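Local coordinates for protein TBC1 domain family member 22A (Homo sapiens, PDB 2QFZ) that probably acts as a GTPase-activating protein for Rab family GTPases through its all-helical TBC domain, and forms homodimers and binds 14-3-3 proteins, at residues 268-273 and 279-284; 285-290 and 323-328. One frame throughout, in Å; residues are numbered along the deposited sequence. Where two conformers were deposited one is given.

Contact 1 of 2, residues 268-273 and 279-284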
loop_
_atom_site.group_PDB
_atom_site.type_symbol
_atom_site.label_atom_id
_atom_site.label_comp_id
_atom_site.label_asym_id
_atom_site.label_seq_id
_atom_site.Cartn_x
_atom_site.Cartn_y
_atom_site.Cartn_z
ATOM N N ASP A 268 -1.779 -1.537 -7.947
ATOM C CA ASP A 268 -1.800 -1.253 -9.398
ATOM C C ASP A 268 -2.907 -0.222 -9.688
ATOM O O ASP A 268 -2.702 0.817 -10.332
ATOM C CB ASP A 268 -2.098 -2.481 -10.251
ATOM C CG ASP A 268 -0.985 -3.488 -10.304
ATOM O OD1 ASP A 268 0.156 -3.260 -9.848
ATOM O OD2 ASP A 268 -1.284 -4.589 -10.811
ATOM N N THR A 269 -4.097 -0.509 -9.183
ATOM C CA THR A 269 -5.230 0.363 -9.377
ATOM C C THR A 269 -5.153 1.637 -8.574
ATOM O O THR A 269 -5.511 2.703 -9.094
ATOM C CB THR A 269 -6.521 -0.381 -9.050
ATOM O OG1 THR A 269 -6.550 -1.537 -9.871
ATOM C CG2 THR A 269 -7.763 0.492 -9.360
ATOM N N TYR A 270 -4.714 1.559 -7.304
ATOM C CA TYR A 270 -4.504 2.800 -6.530
ATOM C C TYR A 270 -3.604 3.814 -7.242
ATOM O O TYR A 270 -3.833 5.024 -7.154
ATOM C CB TYR A 270 -3.970 2.567 -5.109
ATOM C CG TYR A 270 -4.961 1.978 -4.116
ATOM C CD1 TYR A 270 -6.281 1.749 -4.453
ATOM C CD2 TYR A 270 -4.564 1.659 -2.827
ATOM C CE1 TYR A 270 -7.172 1.214 -3.543
ATOM C CE2 TYR A 270 -5.449 1.113 -1.906
ATOM C CZ TYR A 270 -6.748 0.895 -2.281
ATOM O OH TYR A 270 -7.630 0.372 -1.430
ATOM N N GLN A 271 -2.566 3.336 -7.905
ATOM C CA GLN A 271 -1.619 4.225 -8.597
ATOM C C GLN A 271 -2.158 4.732 -9.964
ATOM O O GLN A 271 -1.596 5.627 -10.545
ATOM C CB GLN A 271 -0.270 3.507 -8.754
ATOM C CG GLN A 271 0.653 3.803 -7.609
ATOM C CD GLN A 271 1.736 2.823 -7.454
ATOM O OE1 GLN A 271 1.549 1.649 -7.740
ATOM N NE2 GLN A 271 2.887 3.273 -6.957
ATOM N N SER A 272 -3.230 4.124 -10.461
ATOM C CA SER A 272 -3.868 4.500 -11.721
ATOM C C SER A 272 -4.946 5.530 -11.508
ATOM O O SER A 272 -5.304 6.255 -12.426
ATOM C CB SER A 272 -4.519 3.298 -12.341
ATOM O OG SER A 272 -3.559 2.325 -12.660
ATOM N N GLU A 273 -5.474 5.563 -10.283
ATOM C CA GLU A 273 -6.590 6.424 -9.916
ATOM C C GLU A 273 -6.106 7.779 -9.461
ATOM O O GLU A 273 -5.017 7.908 -8.878
ATOM C CB GLU A 273 -7.425 5.793 -8.781
ATOM C CG GLU A 273 -8.422 4.776 -9.242
ATOM C CD GLU A 273 -9.661 5.414 -9.888
ATOM O OE1 GLU A 273 -10.259 6.310 -9.284
ATOM O OE2 GLU A 273 -10.029 5.008 -11.002
ATOM N N HIS A 279 -8.359 8.681 -1.522
ATOM C CA HIS A 279 -9.794 8.845 -1.741
ATOM C C HIS A 279 -10.404 7.513 -2.200
ATOM O O HIS A 279 -11.297 6.983 -1.546
ATOM C CB HIS A 279 -9.998 9.959 -2.785
ATOM C CG HIS A 279 -11.426 10.203 -3.182
ATOM N ND1 HIS A 279 -11.864 10.093 -4.493
ATOM C CD2 HIS A 279 -12.507 10.603 -2.460
ATOM C CE1 HIS A 279 -13.151 10.395 -4.553
ATOM N NE2 HIS A 279 -13.565 10.711 -3.335
ATOM N N PHE A 280 -9.898 6.950 -3.303
ATOM C CA PHE A 280 -10.422 5.652 -3.770
ATOM C C PHE A 280 -10.390 4.556 -2.691
ATOM O O PHE A 280 -11.305 3.759 -2.632
ATOM C CB PHE A 280 -9.733 5.163 -5.032
ATOM C CG PHE A 280 -10.506 4.110 -5.775
ATOM C CD1 PHE A 280 -11.857 4.297 -6.086
ATOM C CD2 PHE A 280 -9.903 2.915 -6.141
ATOM C CE1 PHE A 280 -12.588 3.317 -6.750
ATOM C CE2 PHE A 280 -10.625 1.932 -6.844
ATOM C CZ PHE A 280 -11.958 2.150 -7.151
ATOM N N HIS A 281 -9.343 4.540 -1.862
ATOM C CA HIS A 281 -9.237 3.623 -0.730
ATOM C C HIS A 281 -10.488 3.536 0.124
ATOM O O HIS A 281 -10.877 2.438 0.556
ATOM C CB HIS A 281 -7.996 3.936 0.156
ATOM C CG HIS A 281 -7.794 2.954 1.272
ATOM N ND1 HIS A 281 -7.501 1.632 1.044
ATOM C CD2 HIS A 281 -7.852 3.099 2.619
ATOM C CE1 HIS A 281 -7.453 0.985 2.195
ATOM N NE2 HIS A 281 -7.651 1.854 3.170
ATOM N N LEU A 282 -11.114 4.677 0.407
ATOM C CA LEU A 282 -12.379 4.701 1.145
ATOM C C LEU A 282 -13.445 3.770 0.553
ATOM O O LEU A 282 -14.083 3.038 1.260
ATOM C CB LEU A 282 -12.962 6.111 1.184
ATOM C CG LEU A 282 -12.178 7.244 1.827
ATOM C CD1 LEU A 282 -13.151 8.290 2.333
ATOM C CD2 LEU A 282 -11.288 6.758 2.964
ATOM N N TYR A 283 -13.614 3.824 -0.764
ATOM C CA TYR A 283 -14.618 3.029 -1.478
ATOM C C TYR A 283 -14.266 1.572 -1.511
ATOM O O TYR A 283 -15.157 0.773 -1.557
ATOM C CB TYR A 283 -14.782 3.537 -2.913
ATOM C CG TYR A 283 -15.286 4.924 -2.918
ATOM C CD1 TYR A 283 -16.650 5.201 -2.745
ATOM C CD2 TYR A 283 -14.418 5.978 -3.033
ATOM C CE1 TYR A 283 -17.125 6.541 -2.698
ATOM C CE2 TYR A 283 -14.882 7.306 -2.995
ATOM C CZ TYR A 283 -16.226 7.565 -2.827
ATOM O OH TYR A 283 -16.651 8.870 -2.828
ATOM N N VAL A 284 -12.965 1.244 -1.545
ATOM C CA VAL A 284 -12.509 -0.134 -1.438
ATOM C C VAL A 284 -12.850 -0.682 -0.041
ATOM O O VAL A 284 -13.280 -1.858 0.103
ATOM C CB VAL A 284 -10.979 -0.280 -1.784
ATOM C CG1 VAL A 284 -10.474 -1.718 -1.509
ATOM C CG2 VAL A 284 -10.733 0.109 -3.239
#
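Y270 reaches from helix 260-270 to helix 276-291, two successive helices of the all-helical Rab-GAP TBC domain. The polar link is one bond. Y270 OH and H281 ND1 lie 2.8 Å apart, nearly straight at 162°, and either atom could be the donor. The hydroxyl meets the imidazole at its edge, and the two ring planes are almost perpendicular. H281 NE2 bonds to W249 O, so both ring nitrogens are engaged. With chi1 at -72°, Y270 CG lies anti to the carbonyl carbon, and the ring extends across to the second helix.

Apolar packing surrounds this bond. V284 CG2 sits at the tyrosine ring edge, 3.7 Å from Y270 CE1. F280 CD2 is 4.1 Å from the same Y270 CE1, and the two side chains cross at about a right angle. A phenylalanine in place of Y270 would probably leave H281 ND1 without its mate in a buried setting.

T269 touches the F280 ring through its methyl, while T269 OG1 bonds to W48 O. The carboxylate of E273 also turns to W48, through OE2 to NE1. E273 CG lies over one face of F280, 4.3 Å from the ring centroid in a CH-pi contact.

Contact 2 of 2, residues 285-290 and 323-328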
loop_
_atom_site.group_PDB
_atom_site.type_symbol
_atom_site.label_atom_id
_atom_site.label_comp_id
_atom_site.label_asym_id
_atom_site.label_seq_id
_atom_site.Cartn_x
_atom_site.Cartn_y
_atom_site.Cartn_z
ATOM N N CYS A 285 -12.667 0.155 0.987
ATOM C CA CYS A 285 -13.025 -0.240 2.343
ATOM C C CYS A 285 -14.553 -0.530 2.478
ATOM O O CYS A 285 -14.952 -1.479 3.145
ATOM C CB CYS A 285 -12.559 0.808 3.363
ATOM S SG CYS A 285 -10.750 0.717 3.743
ATOM N N ALA A 286 -15.361 0.301 1.851
ATOM C CA ALA A 286 -16.822 0.151 1.857
ATOM C C ALA A 286 -17.255 -1.137 1.168
ATOM O O ALA A 286 -18.067 -1.896 1.719
ATOM C CB ALA A 286 -17.480 1.377 1.227
ATOM N N ALA A 287 -16.663 -1.408 -0.000
ATOM C CA ALA A 287 -16.863 -2.680 -0.718
ATOM C C ALA A 287 -16.338 -3.912 0.047
ATOM O O ALA A 287 -16.939 -5.005 0.020
ATOM C CB ALA A 287 -16.277 -2.598 -2.121
ATOM N N PHE A 288 -15.238 -3.748 0.754
ATOM C CA PHE A 288 -14.675 -4.844 1.535
ATOM C C PHE A 288 -15.633 -5.247 2.662
ATOM O O PHE A 288 -15.897 -6.438 2.883
ATOM C CB PHE A 288 -13.310 -4.424 2.088
ATOM C CG PHE A 288 -12.505 -5.514 2.649
ATOM C CD1 PHE A 288 -12.148 -6.619 1.879
ATOM C CD2 PHE A 288 -12.055 -5.443 3.955
ATOM C CE1 PHE A 288 -11.341 -7.642 2.410
ATOM C CE2 PHE A 288 -11.244 -6.462 4.492
ATOM C CZ PHE A 288 -10.894 -7.551 3.732
ATOM N N LEU A 289 -16.180 -4.253 3.346
ATOM C CA LEU A 289 -17.150 -4.513 4.391
ATOM C C LEU A 289 -18.427 -5.241 3.874
ATOM O O LEU A 289 -18.844 -6.264 4.438
ATOM C CB LEU A 289 -17.489 -3.199 5.119
ATOM C CG LEU A 289 -18.299 -3.283 6.409
ATOM C CD1 LEU A 289 -17.644 -4.124 7.481
ATOM C CD2 LEU A 289 -18.536 -1.864 6.897
ATOM N N VAL A 290 -19.015 -4.739 2.798
ATOM C CA VAL A 290 -20.288 -5.245 2.348
ATOM C C VAL A 290 -20.159 -6.531 1.541
ATOM O O VAL A 290 -21.156 -7.200 1.361
ATOM C CB VAL A 290 -21.203 -4.161 1.656
ATOM C CG1 VAL A 290 -21.472 -2.998 2.620
ATOM C CG2 VAL A 290 -20.667 -3.655 0.332
ATOM N N SER A 323 -10.135 -8.095 -8.268
ATOM C CA SER A 323 -10.801 -7.468 -9.419
ATOM C C SER A 323 -12.266 -7.208 -9.134
ATOM O O SER A 323 -12.794 -6.153 -9.484
ATOM C CB SER A 323 -10.720 -8.350 -10.697
ATOM O OG SER A 323 -9.401 -8.834 -10.897
ATOM N N LEU A 324 -12.929 -8.174 -8.513
ATOM C CA LEU A 324 -14.318 -7.976 -8.076
ATOM C C LEU A 324 -14.441 -6.867 -7.039
ATOM O O LEU A 324 -15.262 -5.967 -7.194
ATOM C CB LEU A 324 -14.893 -9.280 -7.530
ATOM C CG LEU A 324 -15.155 -10.350 -8.600
ATOM N N LEU A 325 -13.599 -6.897 -6.001
ATOM C CA LEU A 325 -13.612 -5.847 -4.987
ATOM C C LEU A 325 -13.445 -4.447 -5.620
ATOM O O LEU A 325 -14.174 -3.472 -5.295
ATOM C CB LEU A 325 -12.527 -6.127 -3.934
ATOM C CG LEU A 325 -12.458 -5.247 -2.688
ATOM C CD1 LEU A 325 -13.773 -5.417 -1.874
ATOM C CD2 LEU A 325 -11.212 -5.571 -1.857
ATOM N N LEU A 326 -12.522 -4.334 -6.563
ATOM C CA LEU A 326 -12.286 -3.039 -7.199
ATOM C C LEU A 326 -13.456 -2.601 -8.088
ATOM O O LEU A 326 -13.756 -1.386 -8.180
ATOM C CB LEU A 326 -10.974 -3.058 -7.992
ATOM C CG LEU A 326 -9.675 -3.074 -7.190
ATOM C CD1 LEU A 326 -8.408 -3.450 -8.094
ATOM C CD2 LEU A 326 -9.464 -1.739 -6.489
ATOM N N ALA A 327 -14.106 -3.563 -8.750
ATOM C CA ALA A 327 -15.263 -3.275 -9.605
ATOM C C ALA A 327 -16.440 -2.737 -8.779
ATOM O O ALA A 327 -17.066 -1.751 -9.151
ATOM C CB ALA A 327 -15.672 -4.544 -10.470
ATOM N N GLU A 328 -16.689 -3.362 -7.629
ATOM C CA GLU A 328 -17.637 -2.871 -6.617
ATOM C C GLU A 328 -17.302 -1.489 -6.041
ATOM O O GLU A 328 -18.153 -0.607 -5.990
ATOM C CB GLU A 328 -17.742 -3.913 -5.491
ATOM C CG GLU A 328 -18.400 -5.180 -6.009
ATOM C CD GLU A 328 -19.615 -4.808 -6.876
ATOM O OE1 GLU A 328 -20.603 -4.293 -6.289
ATOM O OE2 GLU A 328 -19.538 -4.939 -8.131
#
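Helix 276-291 of the TBC domain crosses helix 319-335, the last helix modelled in the chain, at A287 and F288. The axes of the short segments 285-290 and 323-328 approach to 8.7 Å, at 116° between their directions. The contact is small and apolar. The CA atoms of A287 and E328 are 6.0 Å apart, and the small side chain of A287 is consistent with this close approach.

L325 carries most of the packing from its side. Its CG is anti to the backbone N (chi1 -173°), and the fork of the side chain extends toward the other helix. The two methyls divide the work. L325 CD1 presses on the main chain where A287 passes into F288, 3.4 Å from F288 N and 3.5 Å from A287 C. The same methyl lies 3.8 Å from A287 CB. L325 CD2 goes to the aromatic ring instead, 4.0 Å from F288 CD1. The leucine and phenylalanine side chains cross at a slant.

E328 takes part through its aliphatic base. Its CB is 3.9 Å from A287 CB. The chain then bends at chi2 and its end leads away from helix 276-291. E328 OE1 forms a salt bridge with R331, one turn further along its own helix.

The F288 ring also meets W249 and W292 edge-to-face. Beside it, L289 packs on helix 242-251 and A286 on helix 211-227. On the partner helix, L326 turns away from this contact to pack on helix 260-270.

Contact 1 and contact 2 follow each other along helix 276-291. Residues 279-284 meet residues 268-273, and residues 285-290 meet helix 319-335. The centres of the two contacts are about 11 Å apart, on the same side of the chain's centre. They also touch directly. V284 CG1 lies 3.9 Å from L325 CD2. L326 packs where the three helices meet: its CD2 is 3.9 Å from F280 CE2 and 3.9 Å from V284 CG2. Helix 319-335 thus forms one side of contact 2 and also packs on contact 1. W249 serves both, through its carbonyl to H281 and its ring to F288. Together they make adjoining, mostly buried packing of the helical TBC domain.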